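Local coordinates for maltose-binding protein MalE1 (Thermotoga maritima, PDB 6DTU) that binds maltotetraose between its two lobes and probably serves as the sugar-capturing component of a carbohydrate import system, at residues E109-I114 / F155-P160; K125-L130 / P247-E252; P160-Y165 / K191-L196; Q212-M217 / A224-G229. One frame throughout, in Å; residues are numbered along the deposited sequence. Where two conformers were deposited one is given.

Contacts 2, 3 and 4 lie in the lobe built round the sheet of strands 146-149, 223-228, 112-116 and 243-246, and contact 1 sits where the chain enters it and meets the bound glucan directly. Contact 4 backs it: Ala-112 N lies 3.0 Å from Asn-228 O. The side chain of Asn-228 is about 6 Å from a bound glucose. Contacts 1 and 3 share Pro-160 on helix 155-164, but the Ile-162 side chain is already about 12 Å from a bound glucose. Contact 2 is about as remote, with the Ile-248 side chain about 13 Å from glucose. It joins contact 3 through Leu-251 CD2, 3.4 Å from Phe-161 CD1, and contact 1 through Leu-113 and Leu-130.

Contact 1 (E109-I114 / F155-P160); sequences EAIALI and FYYIAP. With GLC (alpha-D-glucopyranose), chain C; GLC (alpha-D-glucopyranose), chain B.
Tyr-156 holds CG anti to its backbone N (chi1 179°), whereas Tyr-157 holds CG anti to its carbonyl carbon (chi1 -65°), and both rings leave helix 155-164 on the side of the sugar. Ile-111 answers with CG1 in the crowded position between backbone N and carbonyl carbon (chi1 62°), which brings CG2 to Tyr-156 and leads CG1 and CD1 to Tyr-157 and Pro-160. CG2 of Ile-111 meets CE2 of Tyr-156 at 3.7 Å. Ile-111 CD1 lies 3.8 Å from CG of Pro-160 and 3.9 Å from CD1 of Tyr-157. Residues 109-114 run from a strand of one lobe's sheet into strand 112-116 of the other, an interlobe crossing as in periplasmic binding proteins, with maltotetraose in the cleft alongside. The chain C glucose lies over one face of Tyr-156, its C4 3.8 Å above the ring plane, over the centre. Its O2 donates to OE2 of Glu-109 at 2.6 Å. Glu-109 OE2 also receives a water at 2.7 Å, which bonds Tyr-156 OH and glucose O3, so a carboxylate further held by Arg-301 and Gln-264 probably stays ionised. A second water accepts from Ile-111 N at 2.9 Å and bonds the same phenol oxygen.

Contact 2 (K125-L130 / P247-E252); sequences KTMDEL and PIPDLE
Pro-249, Met-127 and Asp-250 bury the most surface here. The Pro-249 ring presses against the backbone where helix 127-140 begins, CB lying 3.3 Å from C of Thr-126, while CG of the proline meets CD1 of Leu-130 at 3.7 Å, the two side chains crossing at about a right angle. Asp-250 works mainly through its backbone: its N donates to Lys-125 O at 3.3 Å, from above the carbonyl plane, and its O accepts from Met-127 N at 3.0 Å, in the carbonyl plane. These two bonds flank Thr-126 and make a single beta bridge between the helix start and the loop that follows strand 243-246. Thr-126 is the N-cap, its OG1 accepting from Glu-129 N at 3.0 Å. Met-127 sets CG anti to its carbonyl carbon (chi1 -75°), 4.1 Å from Leu-251 CD2, and a bend at chi2 carries SD across Pro-249, 4.1 Å from its CB. An alanine at Met-127 would remove CG, SD and CE and would probably loosen the packing on Pro-249 and Leu-251, and on Phe-161 of helix 155-164. Beyond the bridge, one water accepts from Lys-125 NZ and donates to Asp-250 OD2, 2.6 Å away.

Contact 3 (P160-Y165 / K191-L196); sequences PFIFGY and KGVKLL
Two helices of one lobe, 155-164 and 187-201, pack against each other in a roughly antiparallel sense, the axes of their short segments at 146° and 7.6 Å apart at closest approach. So close an approach depends on Gly-192: a beta carbon there would stand 2.5 Å from O of Phe-161, which is a clash. Instead, CA of Gly-192 makes a CA-H...O contact with Phe-161 O at 3.6 Å. One aromatic ring from the first helix and one from just beyond its end flank the glycine, each taking an aliphatic group over a face. Leu-195, CG anti to its backbone N (chi1 177°), lays CD2 on the Phe-161 ring, 3.7 Å from the centroid and 9° off the normal. Ile-162 and Val-193 run side by side, with CG1 of Ile-162 3.7 Å from CG2 of Val-193. Val-193 also touches helices 341-352 and 358-374. At the more open end, Lys-191 stretches its extended chain across Tyr-165, and its NZ goes on to a salt bridge with OE1 of Glu-252, which also bonds Tyr-165 OH. This double hold should keep the chain flat on the ring, where Lys-191 CG stands 3.7 Å from the Tyr-165 centroid, almost exactly on the ring normal.

Contact 4 (Q212-M217 / A224-G229); sequences QIMDSM and AMIING
Met-214 crosses obliquely over both Ile-226 and Asn-228, its CG anti to the backbone N (chi1 165°) and its chain straight until it bends at chi3. CG of Met-214 meets CG2 of Ile-226 at 3.6 Å, and its terminal CE comes 3.6 Å from CG of the Asn-228 amide. Between them Met-214 SD sits 3.2 Å from Ile-227 O, with CG-SD...O near 161°, a direction in which sulfur tends to be electron-poor; the same oxygen accepts a hydrogen bond from Thr-150 OG1. Helix 211-219 thus lies on one face of the four-stranded sheet, over strand 223-228, where Ile-226 and Asn-228 point toward it and Ile-227 away. An alanine at Met-214 would strip CG, SD and CE from this interface and would probably leave helix and strand less firmly packed. Asp-215 and Asn-228 do not bond directly: OD1 and ND2 stay 3.8 Å apart, their carboxylate and amide planes 86° to each other. Tyr-236 OH joins them, hydrogen-bonded to both atoms, and Tyr-211 OH takes a further bond with Asn-228 ND2.

Contact 1 (E109-I114 / F155-P160)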
loop_
_atom_site.group_PDB
_atom_site.type_symbol
_atom_site.label_atom_id
_atom_site.label_comp_id
_atom_site.label_asym_id
_atom_site.label_seq_id
_atom_site.Cartn_x
_atom_site.Cartn_y
_atom_site.Cartn_z
ATOM N N GLU A 109 -1.893 -6.776 -1.090
ATOM C CA GLU A 109 -1.465 -6.436 0.259
ATOM C C GLU A 109 -2.579 -5.678 0.963
ATOM O O GLU A 109 -3.475 -5.112 0.326
ATOM C CB GLU A 109 -0.212 -5.552 0.227
ATOM C CG GLU A 109 -0.487 -4.211 -0.463
ATOM C CD GLU A 109 0.757 -3.468 -0.869
ATOM O OE1 GLU A 109 1.857 -4.047 -0.810
ATOM O OE2 GLU A 109 0.622 -2.288 -1.239
ATOM N N ALA A 110 -2.499 -5.659 2.295
ATOM C CA ALA A 110 -3.311 -4.781 3.127
ATOM C C ALA A 110 -2.595 -4.638 4.455
ATOM O O ALA A 110 -1.899 -5.559 4.895
ATOM C CB ALA A 110 -4.697 -5.380 3.383
ATOM N N ILE A 111 -2.766 -3.471 5.084
ATOM C CA ILE A 111 -2.183 -3.291 6.412
ATOM C C ILE A 111 -2.931 -4.149 7.429
ATOM O O ILE A 111 -4.065 -4.579 7.209
ATOM C CB ILE A 111 -2.094 -1.817 6.852
ATOM C CG1 ILE A 111 -3.462 -1.147 6.947
ATOM C CG2 ILE A 111 -1.237 -1.025 5.851
ATOM C CD1 ILE A 111 -3.375 0.381 7.192
ATOM N N ALA A 112 -2.253 -4.436 8.538
ATOM C CA ALA A 112 -2.742 -5.317 9.587
ATOM C C ALA A 112 -2.062 -4.926 10.889
ATOM O O ALA A 112 -1.195 -4.042 10.927
ATOM C CB ALA A 112 -2.457 -6.792 9.260
ATOM N N LEU A 113 -2.468 -5.562 11.980
ATOM C CA LEU A 113 -1.750 -5.380 13.232
ATOM C C LEU A 113 -0.505 -6.251 13.196
ATOM O O LEU A 113 -0.591 -7.469 13.019
ATOM C CB LEU A 113 -2.614 -5.762 14.426
ATOM C CG LEU A 113 -2.019 -5.551 15.807
ATOM C CD1 LEU A 113 -2.021 -4.082 16.151
ATOM C CD2 LEU A 113 -2.871 -6.345 16.798
ATOM N N ILE A 114 0.658 -5.618 13.301
ATOM C CA ILE A 114 1.927 -6.310 13.456
ATOM C C ILE A 114 2.369 -6.070 14.887
ATOM O O ILE A 114 2.383 -4.926 15.351
ATOM C CB ILE A 114 2.982 -5.782 12.472
ATOM C CG1 ILE A 114 2.466 -5.912 11.045
ATOM C CG2 ILE A 114 4.295 -6.571 12.634
ATOM C CD1 ILE A 114 3.382 -5.267 10.059
ATOM N N PHE A 155 -3.863 9.300 5.570
ATOM C CA PHE A 155 -5.172 8.701 5.293
ATOM C C PHE A 155 -5.088 7.203 5.018
ATOM O O PHE A 155 -5.953 6.432 5.459
ATOM C CB PHE A 155 -5.798 9.432 4.104
ATOM C CG PHE A 155 -7.022 8.757 3.525
ATOM C CD1 PHE A 155 -8.097 8.415 4.324
ATOM C CD2 PHE A 155 -7.121 8.543 2.160
ATOM C CE1 PHE A 155 -9.216 7.816 3.789
ATOM C CE2 PHE A 155 -8.246 7.949 1.606
ATOM C CZ PHE A 155 -9.302 7.589 2.422
ATOM N N TYR A 156 -4.077 6.767 4.265
ATOM C CA TYR A 156 -3.973 5.352 3.929
ATOM C C TYR A 156 -3.995 4.465 5.182
ATOM O O TYR A 156 -4.626 3.396 5.190
ATOM C CB TYR A 156 -2.722 5.120 3.088
ATOM C CG TYR A 156 -2.505 3.671 2.704
ATOM C CD1 TYR A 156 -3.040 3.131 1.526
ATOM C CD2 TYR A 156 -1.773 2.823 3.534
ATOM C CE1 TYR A 156 -2.847 1.780 1.190
ATOM C CE2 TYR A 156 -1.570 1.478 3.188
ATOM C CZ TYR A 156 -2.120 0.980 2.023
ATOM O OH TYR A 156 -1.922 -0.328 1.711
ATOM N N TYR A 157 -3.358 4.917 6.262
ATOM C CA TYR A 157 -3.274 4.127 7.487
ATOM C C TYR A 157 -4.476 4.292 8.414
ATOM O O TYR A 157 -4.716 3.419 9.262
ATOM C CB TYR A 157 -1.961 4.447 8.224
ATOM C CG TYR A 157 -0.785 3.996 7.403
ATOM C CD1 TYR A 157 -0.274 2.710 7.545
ATOM C CD2 TYR A 157 -0.214 4.826 6.441
ATOM C CE1 TYR A 157 0.767 2.260 6.745
ATOM C CE2 TYR A 157 0.824 4.392 5.665
ATOM C CZ TYR A 157 1.318 3.115 5.829
ATOM O OH TYR A 157 2.337 2.664 5.051
ATOM N N ILE A 158 -5.234 5.385 8.283
ATOM C CA ILE A 158 -6.447 5.587 9.070
ATOM C C ILE A 158 -7.677 5.066 8.334
ATOM O O ILE A 158 -8.736 4.876 8.951
ATOM C CB ILE A 158 -6.566 7.085 9.399
ATOM C CG1 ILE A 158 -5.281 7.592 10.067
ATOM C CG2 ILE A 158 -7.768 7.394 10.308
ATOM C CD1 ILE A 158 -4.873 6.799 11.282
ATOM N N ALA A 159 -7.563 4.806 7.036
ATOM C CA ALA A 159 -8.673 4.232 6.285
ATOM C C ALA A 159 -9.346 3.029 6.937
ATOM O O ALA A 159 -10.579 2.934 6.831
ATOM C CB ALA A 159 -8.238 3.904 4.847
ATOM N N PRO A 160 -8.647 2.076 7.576
ATOM C CA PRO A 160 -9.383 0.956 8.178
ATOM C C PRO A 160 -10.446 1.416 9.164
ATOM O O PRO A 160 -11.510 0.782 9.233
ATOM C CB PRO A 160 -8.291 0.117 8.860
ATOM C CG PRO A 160 -7.031 0.466 8.143
ATOM C CD PRO A 160 -7.190 1.916 7.761
HETATM C C1 GLC C . 2.541 1.334 1.150
HETATM C C2 GLC C . 1.476 0.881 0.219
HETATM C C3 GLC C . 1.087 1.948 -0.699
HETATM C C4 GLC C . 0.609 3.174 0.051
HETATM C C5 GLC C . 1.673 3.672 1.076
HETATM C C6 GLC C . 1.158 4.664 1.975
HETATM O O2 GLC C . 2.042 -0.195 -0.584
HETATM O O3 GLC C . -0.049 1.520 -1.538
HETATM O O4 GLC C . 0.404 4.287 -0.889
HETATM O O5 GLC C . 2.037 2.465 1.932
HETATM O O6 GLC C . 2.249 5.273 2.646
HETATM C C1 GLC B . -0.913 4.652 -1.153
HETATM C C2 GLC B . -1.070 4.878 -2.605
HETATM C C3 GLC B . -0.210 6.006 -3.087
HETATM C C4 GLC B . -0.525 7.275 -2.398
HETATM C C5 GLC B . -0.363 7.118 -0.865
HETATM C C6 GLC B . -0.806 8.253 -0.166
HETATM O O2 GLC B . -0.678 3.666 -3.308
HETATM O O3 GLC B . -0.397 6.178 -4.528
HETATM O O4 GLC B . 0.417 8.279 -2.867
HETATM O O5 GLC B . -1.224 5.896 -0.416
HETATM O O6 GLC B . -0.571 8.040 1.210
HETATM O O HOH W 1 -1.549 -0.725 -0.983
HETATM O O HOH W 2 -3.957 -1.383 3.511
#

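Contact 2 (K125-L130 / P247-E252)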
loop_
_atom_site.group_PDB
_atom_site.type_symbol
_atom_site.label_atom_id
_atom_site.label_comp_id
_atom_site.label_asym_id
_atom_site.label_seq_id
_atom_site.Cartn_x
_atom_site.Cartn_y
_atom_site.Cartn_z
ATOM N N LYS A 125 -7.888 -8.376 20.672
ATOM C CA LYS A 125 -9.006 -8.680 19.795
ATOM C C LYS A 125 -9.889 -7.470 19.520
ATOM O O LYS A 125 -10.594 -7.451 18.506
ATOM C CB LYS A 125 -9.863 -9.789 20.422
ATOM C CG LYS A 125 -10.623 -10.655 19.423
ATOM C CD LYS A 125 -11.801 -11.353 20.096
ATOM C CE LYS A 125 -12.165 -12.657 19.407
ATOM N NZ LYS A 125 -12.702 -12.455 18.030
ATOM N N THR A 126 -9.870 -6.468 20.397
ATOM C CA THR A 126 -10.634 -5.245 20.217
ATOM C C THR A 126 -9.721 -4.044 20.385
ATOM O O THR A 126 -8.628 -4.142 20.949
ATOM C CB THR A 126 -11.781 -5.132 21.222
ATOM O OG1 THR A 126 -11.238 -4.954 22.534
ATOM C CG2 THR A 126 -12.636 -6.377 21.200
ATOM N N MET A 127 -10.175 -2.911 19.843
ATOM C CA MET A 127 -9.443 -1.659 20.009
ATOM C C MET A 127 -9.432 -1.226 21.468
ATOM O O MET A 127 -8.444 -0.654 21.938
ATOM C CB MET A 127 -10.027 -0.576 19.094
ATOM C CG MET A 127 -9.657 -0.714 17.591
ATOM S SD MET A 127 -7.872 -0.653 17.230
ATOM C CE MET A 127 -7.400 0.979 17.830
ATOM N N ASP A 128 -10.504 -1.511 22.204
ATOM C CA ASP A 128 -10.505 -1.233 23.639
ATOM C C ASP A 128 -9.400 -2.004 24.346
ATOM O O ASP A 128 -8.707 -1.459 25.216
ATOM C CB ASP A 128 -11.867 -1.551 24.262
ATOM C CG ASP A 128 -12.922 -0.498 23.941
ATOM O OD1 ASP A 128 -12.554 0.674 23.740
ATOM O OD2 ASP A 128 -14.124 -0.820 23.957
ATOM N N GLU A 129 -9.210 -3.272 23.971
ATOM C CA GLU A 129 -8.117 -4.060 24.528
ATOM C C GLU A 129 -6.768 -3.535 24.056
ATOM O O GLU A 129 -5.819 -3.445 24.845
ATOM C CB GLU A 129 -8.304 -5.517 24.109
ATOM C CG GLU A 129 -7.485 -6.543 24.863
ATOM C CD GLU A 129 -7.496 -7.900 24.174
ATOM O OE1 GLU A 129 -8.418 -8.144 23.363
ATOM O OE2 GLU A 129 -6.586 -8.717 24.441
ATOM N N LEU A 130 -6.668 -3.152 22.780
ATOM C CA LEU A 130 -5.412 -2.601 22.288
ATOM C C LEU A 130 -5.046 -1.328 23.039
ATOM O O LEU A 130 -3.887 -1.141 23.427
ATOM C CB LEU A 130 -5.471 -2.385 20.766
ATOM C CG LEU A 130 -4.255 -1.748 20.071
ATOM C CD1 LEU A 130 -4.136 -2.235 18.641
ATOM C CD2 LEU A 130 -4.303 -0.214 20.070
ATOM N N PRO A 247 -5.320 -9.499 12.143
ATOM C CA PRO A 247 -6.198 -8.411 11.704
ATOM C C PRO A 247 -6.203 -7.270 12.713
ATOM O O PRO A 247 -5.990 -7.469 13.914
ATOM C CB PRO A 247 -7.572 -9.077 11.602
ATOM C CG PRO A 247 -7.269 -10.521 11.402
ATOM C CD PRO A 247 -6.021 -10.798 12.172
ATOM N N ILE A 248 -6.436 -6.063 12.206
ATOM C CA ILE A 248 -6.586 -4.917 13.102
ATOM C C ILE A 248 -7.725 -5.219 14.058
ATOM O O ILE A 248 -8.745 -5.806 13.637
ATOM C CB ILE A 248 -6.858 -3.637 12.303
ATOM C CG1 ILE A 248 -5.699 -3.359 11.338
ATOM C CG2 ILE A 248 -7.126 -2.439 13.236
ATOM C CD1 ILE A 248 -6.026 -2.297 10.284
ATOM N N PRO A 249 -7.591 -4.930 15.349
ATOM C CA PRO A 249 -8.668 -5.254 16.287
ATOM C C PRO A 249 -9.965 -4.575 15.871
ATOM O O PRO A 249 -9.953 -3.488 15.288
ATOM C CB PRO A 249 -8.141 -4.711 17.618
ATOM C CG PRO A 249 -6.621 -4.767 17.463
ATOM C CD PRO A 249 -6.382 -4.425 16.027
ATOM N N ASP A 250 -11.088 -5.257 16.126
ATOM C CA ASP A 250 -12.392 -4.703 15.787
ATOM C C ASP A 250 -12.557 -3.341 16.446
ATOM O O ASP A 250 -12.166 -3.143 17.600
ATOM C CB ASP A 250 -13.519 -5.619 16.276
ATOM C CG ASP A 250 -13.628 -6.922 15.490
ATOM O OD1 ASP A 250 -13.235 -6.985 14.300
ATOM O OD2 ASP A 250 -14.112 -7.907 16.089
ATOM N N LEU A 251 -13.142 -2.394 15.704
ATOM C CA LEU A 251 -13.280 -1.035 16.220
ATOM C C LEU A 251 -14.218 -1.004 17.414
ATOM O O LEU A 251 -14.025 -0.228 18.363
ATOM C CB LEU A 251 -13.781 -0.115 15.116
ATOM C CG LEU A 251 -13.057 -0.308 13.789
ATOM C CD1 LEU A 251 -13.626 0.673 12.779
ATOM C CD2 LEU A 251 -11.553 -0.123 13.992
ATOM N N GLU A 252 -15.268 -1.808 17.352
ATOM C CA GLU A 252 -16.183 -2.038 18.458
ATOM C C GLU A 252 -16.899 -3.343 18.165
ATOM O O GLU A 252 -16.674 -3.950 17.108
ATOM C CB GLU A 252 -17.178 -0.869 18.631
ATOM C CG GLU A 252 -18.129 -0.615 17.472
ATOM C CD GLU A 252 -19.116 0.506 17.774
ATOM O OE1 GLU A 252 -18.725 1.689 17.695
ATOM O OE2 GLU A 252 -20.281 0.198 18.104
HETATM O O HOH W 3 -13.749 -10.451 16.148
HETATM O O HOH W 4 -13.144 -1.887 20.889
#

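Contact 3 (P160-Y165 / K191-L196)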
loop_
_atom_site.group_PDB
_atom_site.type_symbol
_atom_site.label_atom_id
_atom_site.label_comp_id
_atom_site.label_asym_id
_atom_site.label_seq_id
_atom_site.Cartn_x
_atom_site.Cartn_y
_atom_site.Cartn_z
ATOM N N PRO A 160 -8.647 2.076 7.576
ATOM C CA PRO A 160 -9.383 0.956 8.178
ATOM C C PRO A 160 -10.446 1.416 9.164
ATOM O O PRO A 160 -11.510 0.782 9.233
ATOM C CB PRO A 160 -8.291 0.117 8.860
ATOM C CG PRO A 160 -7.031 0.466 8.143
ATOM C CD PRO A 160 -7.190 1.916 7.761
ATOM N N PHE A 161 -10.210 2.520 9.886
ATOM C CA PHE A 161 -11.214 3.035 10.824
ATOM C C PHE A 161 -12.353 3.717 10.083
ATOM O O PHE A 161 -13.533 3.536 10.414
ATOM C CB PHE A 161 -10.603 4.069 11.771
ATOM C CG PHE A 161 -9.507 3.556 12.667
ATOM C CD1 PHE A 161 -9.324 2.203 12.917
ATOM C CD2 PHE A 161 -8.650 4.463 13.271
ATOM C CE1 PHE A 161 -8.310 1.776 13.746
ATOM C CE2 PHE A 161 -7.636 4.040 14.101
ATOM C CZ PHE A 161 -7.453 2.699 14.340
ATOM N N ILE A 162 -11.998 4.547 9.104
ATOM C CA ILE A 162 -12.978 5.275 8.307
ATOM C C ILE A 162 -13.922 4.305 7.601
ATOM O O ILE A 162 -15.149 4.462 7.640
ATOM C CB ILE A 162 -12.226 6.188 7.317
ATOM C CG1 ILE A 162 -11.523 7.311 8.089
ATOM C CG2 ILE A 162 -13.146 6.694 6.182
ATOM C CD1 ILE A 162 -10.535 8.082 7.270
ATOM N N PHE A 163 -13.359 3.301 6.915
ATOM C CA PHE A 163 -14.192 2.361 6.184
ATOM C C PHE A 163 -14.924 1.406 7.109
ATOM O O PHE A 163 -16.060 1.013 6.816
ATOM C CB PHE A 163 -13.350 1.578 5.179
ATOM C CG PHE A 163 -12.663 2.445 4.138
ATOM C CD1 PHE A 163 -13.177 3.675 3.765
ATOM C CD2 PHE A 163 -11.500 2.007 3.535
ATOM C CE1 PHE A 163 -12.533 4.451 2.819
ATOM C CE2 PHE A 163 -10.866 2.752 2.589
ATOM C CZ PHE A 163 -11.378 3.991 2.224
ATOM N N GLY A 164 -14.309 1.027 8.224
ATOM C CA GLY A 164 -14.980 0.111 9.132
ATOM C C GLY A 164 -16.315 0.650 9.612
ATOM O O GLY A 164 -17.290 -0.096 9.739
ATOM N N TYR A 165 -16.398 1.956 9.832
ATOM C CA TYR A 165 -17.639 2.538 10.318
ATOM C C TYR A 165 -18.588 2.958 9.196
ATOM O O TYR A 165 -19.683 3.448 9.486
ATOM C CB TYR A 165 -17.343 3.721 11.251
ATOM C CG TYR A 165 -17.011 3.335 12.679
ATOM C CD1 TYR A 165 -17.959 2.712 13.482
ATOM C CD2 TYR A 165 -15.770 3.618 13.232
ATOM C CE1 TYR A 165 -17.676 2.366 14.792
ATOM C CE2 TYR A 165 -15.473 3.276 14.548
ATOM C CZ TYR A 165 -16.437 2.648 15.319
ATOM O OH TYR A 165 -16.178 2.286 16.622
ATOM N N LYS A 191 -17.068 9.031 12.606
ATOM C CA LYS A 191 -16.871 8.138 13.744
ATOM C C LYS A 191 -15.491 7.484 13.700
ATOM O O LYS A 191 -14.828 7.333 14.737
ATOM C CB LYS A 191 -17.973 7.077 13.760
ATOM C CG LYS A 191 -18.058 6.300 15.062
ATOM C CD LYS A 191 -19.418 5.630 15.223
ATOM C CE LYS A 191 -19.584 5.066 16.638
ATOM N NZ LYS A 191 -20.656 4.033 16.667
ATOM N N GLY A 192 -15.028 7.129 12.500
ATOM C CA GLY A 192 -13.705 6.539 12.370
ATOM C C GLY A 192 -12.587 7.510 12.699
ATOM O O GLY A 192 -11.601 7.142 13.340
ATOM N N VAL A 193 -12.703 8.756 12.241
ATOM C CA VAL A 193 -11.673 9.736 12.577
ATOM C C VAL A 193 -11.790 10.161 14.038
ATOM O O VAL A 193 -10.796 10.554 14.661
ATOM C CB VAL A 193 -11.734 10.914 11.585
ATOM C CG1 VAL A 193 -10.705 11.983 11.918
ATOM C CG2 VAL A 193 -11.484 10.414 10.150
ATOM N N LYS A 194 -12.988 10.067 14.614
ATOM C CA LYS A 194 -13.111 10.300 16.050
ATOM C C LYS A 194 -12.408 9.221 16.856
ATOM O O LYS A 194 -11.928 9.502 17.959
ATOM C CB LYS A 194 -14.575 10.449 16.460
ATOM C CG LYS A 194 -15.157 11.797 16.073
ATOM C CD LYS A 194 -16.542 11.958 16.670
ATOM C CE LYS A 194 -17.126 13.330 16.350
ATOM N NZ LYS A 194 -16.181 14.445 16.640
ATOM N N LEU A 195 -12.340 7.987 16.331
ATOM C CA LEU A 195 -11.507 6.969 16.965
ATOM C C LEU A 195 -10.027 7.351 16.896
ATOM O O LEU A 195 -9.313 7.247 17.900
ATOM C CB LEU A 195 -11.776 5.601 16.336
ATOM C CG LEU A 195 -10.923 4.426 16.837
ATOM C CD1 LEU A 195 -11.194 4.176 18.309
ATOM C CD2 LEU A 195 -11.150 3.160 16.010
ATOM N N LEU A 196 -9.555 7.841 15.740
ATOM C CA LEU A 196 -8.183 8.335 15.665
ATOM C C LEU A 196 -7.949 9.426 16.696
ATOM O O LEU A 196 -6.936 9.413 17.408
ATOM C CB LEU A 196 -7.888 8.868 14.257
ATOM C CG LEU A 196 -6.598 9.684 14.092
ATOM C CD1 LEU A 196 -5.403 8.797 14.417
ATOM C CD2 LEU A 196 -6.518 10.250 12.693
#

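Contact 4 (Q212-M217 / A224-G229)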
loop_
_atom_site.group_PDB
_atom_site.type_symbol
_atom_site.label_atom_id
_atom_site.label_comp_id
_atom_site.label_asym_id
_atom_site.label_seq_id
_atom_site.Cartn_x
_atom_site.Cartn_y
_atom_site.Cartn_z
ATOM N N GLN A 212 7.911 6.679 9.186
ATOM C CA GLN A 212 9.288 6.405 9.588
ATOM C C GLN A 212 9.398 6.099 11.078
ATOM O O GLN A 212 10.131 5.186 11.474
ATOM C CB GLN A 212 10.182 7.572 9.178
ATOM C CG GLN A 212 11.682 7.335 9.231
ATOM C CD GLN A 212 12.210 7.401 10.636
ATOM O OE1 GLN A 212 11.763 8.216 11.451
ATOM N NE2 GLN A 212 13.169 6.543 10.933
ATOM N N ILE A 213 8.695 6.863 11.924
ATOM C CA ILE A 213 8.727 6.589 13.360
ATOM C C ILE A 213 8.146 5.207 13.646
ATOM O O ILE A 213 8.722 4.415 14.395
ATOM C CB ILE A 213 7.995 7.693 14.149
ATOM C CG1 ILE A 213 8.795 9.009 14.100
ATOM C CG2 ILE A 213 7.722 7.218 15.587
ATOM C CD1 ILE A 213 7.984 10.262 14.487
ATOM N N MET A 214 7.001 4.889 13.036
ATOM C CA MET A 214 6.394 3.584 13.271
ATOM C C MET A 214 7.329 2.458 12.850
ATOM O O MET A 214 7.581 1.509 13.610
ATOM C CB MET A 214 5.097 3.490 12.470
ATOM C CG MET A 214 4.612 2.043 12.374
ATOM S SD MET A 214 3.093 1.803 11.458
ATOM C CE MET A 214 3.542 2.422 9.817
ATOM N N ASP A 215 7.847 2.550 11.631
ATOM C CA ASP A 215 8.638 1.480 11.051
ATOM C C ASP A 215 9.946 1.295 11.812
ATOM O O ASP A 215 10.309 0.167 12.169
ATOM C CB ASP A 215 8.905 1.869 9.598
ATOM C CG ASP A 215 9.374 0.704 8.734
ATOM O OD1 ASP A 215 8.893 -0.426 8.907
ATOM O OD2 ASP A 215 10.191 0.948 7.839
ATOM N N SER A 216 10.659 2.395 12.072
ATOM C CA SER A 216 11.952 2.325 12.739
ATOM C C SER A 216 11.831 1.869 14.190
ATOM O O SER A 216 12.610 1.037 14.644
ATOM C CB SER A 216 12.690 3.659 12.650
ATOM O OG SER A 216 11.994 4.673 13.325
ATOM N N MET A 217 10.882 2.422 14.948
ATOM C CA MET A 217 10.744 1.958 16.326
ATOM C C MET A 217 10.383 0.478 16.383
ATOM O O MET A 217 10.916 -0.270 17.211
ATOM C CB MET A 217 9.759 2.825 17.107
ATOM C CG MET A 217 10.204 4.269 17.221
ATOM S SD MET A 217 9.215 5.208 18.380
ATOM C CE MET A 217 9.655 4.407 19.925
ATOM N N ALA A 224 5.520 -2.066 20.627
ATOM C CA ALA A 224 4.844 -3.330 20.868
ATOM C C ALA A 224 3.883 -3.688 19.739
ATOM O O ALA A 224 3.781 -4.862 19.367
ATOM C CB ALA A 224 4.123 -3.279 22.207
ATOM N N MET A 225 3.149 -2.704 19.209
ATOM C CA MET A 225 2.116 -2.946 18.213
ATOM C C MET A 225 2.097 -1.810 17.212
ATOM O O MET A 225 2.146 -0.637 17.600
ATOM C CB MET A 225 0.734 -2.968 18.868
ATOM C CG MET A 225 0.553 -4.133 19.828
ATOM S SD MET A 225 -1.028 -4.111 20.714
ATOM C CE MET A 225 -0.894 -2.633 21.724
ATOM N N ILE A 226 1.946 -2.160 15.933
ATOM C CA ILE A 226 1.777 -1.174 14.876
ATOM C C ILE A 226 0.699 -1.624 13.902
ATOM O O ILE A 226 0.268 -2.781 13.894
ATOM C CB ILE A 226 3.084 -0.883 14.113
ATOM C CG1 ILE A 226 3.561 -2.139 13.381
ATOM C CG2 ILE A 226 4.142 -0.328 15.070
ATOM C CD1 ILE A 226 4.809 -1.884 12.550
ATOM N N ILE A 227 0.245 -0.683 13.082
ATOM C CA ILE A 227 -0.590 -1.004 11.930
ATOM C C ILE A 227 0.205 -0.684 10.675
ATOM O O ILE A 227 0.447 0.485 10.358
ATOM C CB ILE A 227 -1.942 -0.284 11.954
ATOM C CG1 ILE A 227 -2.765 -0.796 13.136
ATOM C CG2 ILE A 227 -2.690 -0.594 10.664
ATOM C CD1 ILE A 227 -4.119 -0.100 13.301
ATOM N N ASN A 228 0.617 -1.732 9.962
ATOM C CA ASN A 228 1.498 -1.592 8.811
ATOM C C ASN A 228 1.306 -2.811 7.916
ATOM O O ASN A 228 0.607 -3.759 8.272
ATOM C CB ASN A 228 2.957 -1.481 9.263
ATOM C CG ASN A 228 3.854 -0.834 8.224
ATOM O OD1 ASN A 228 3.415 -0.441 7.146
ATOM N ND2 ASN A 228 5.125 -0.705 8.559
ATOM N N GLY A 229 1.951 -2.780 6.749
ATOM C CA GLY A 229 1.734 -3.779 5.731
ATOM C C GLY A 229 2.858 -4.778 5.574
ATOM O O GLY A 229 3.917 -4.685 6.196
#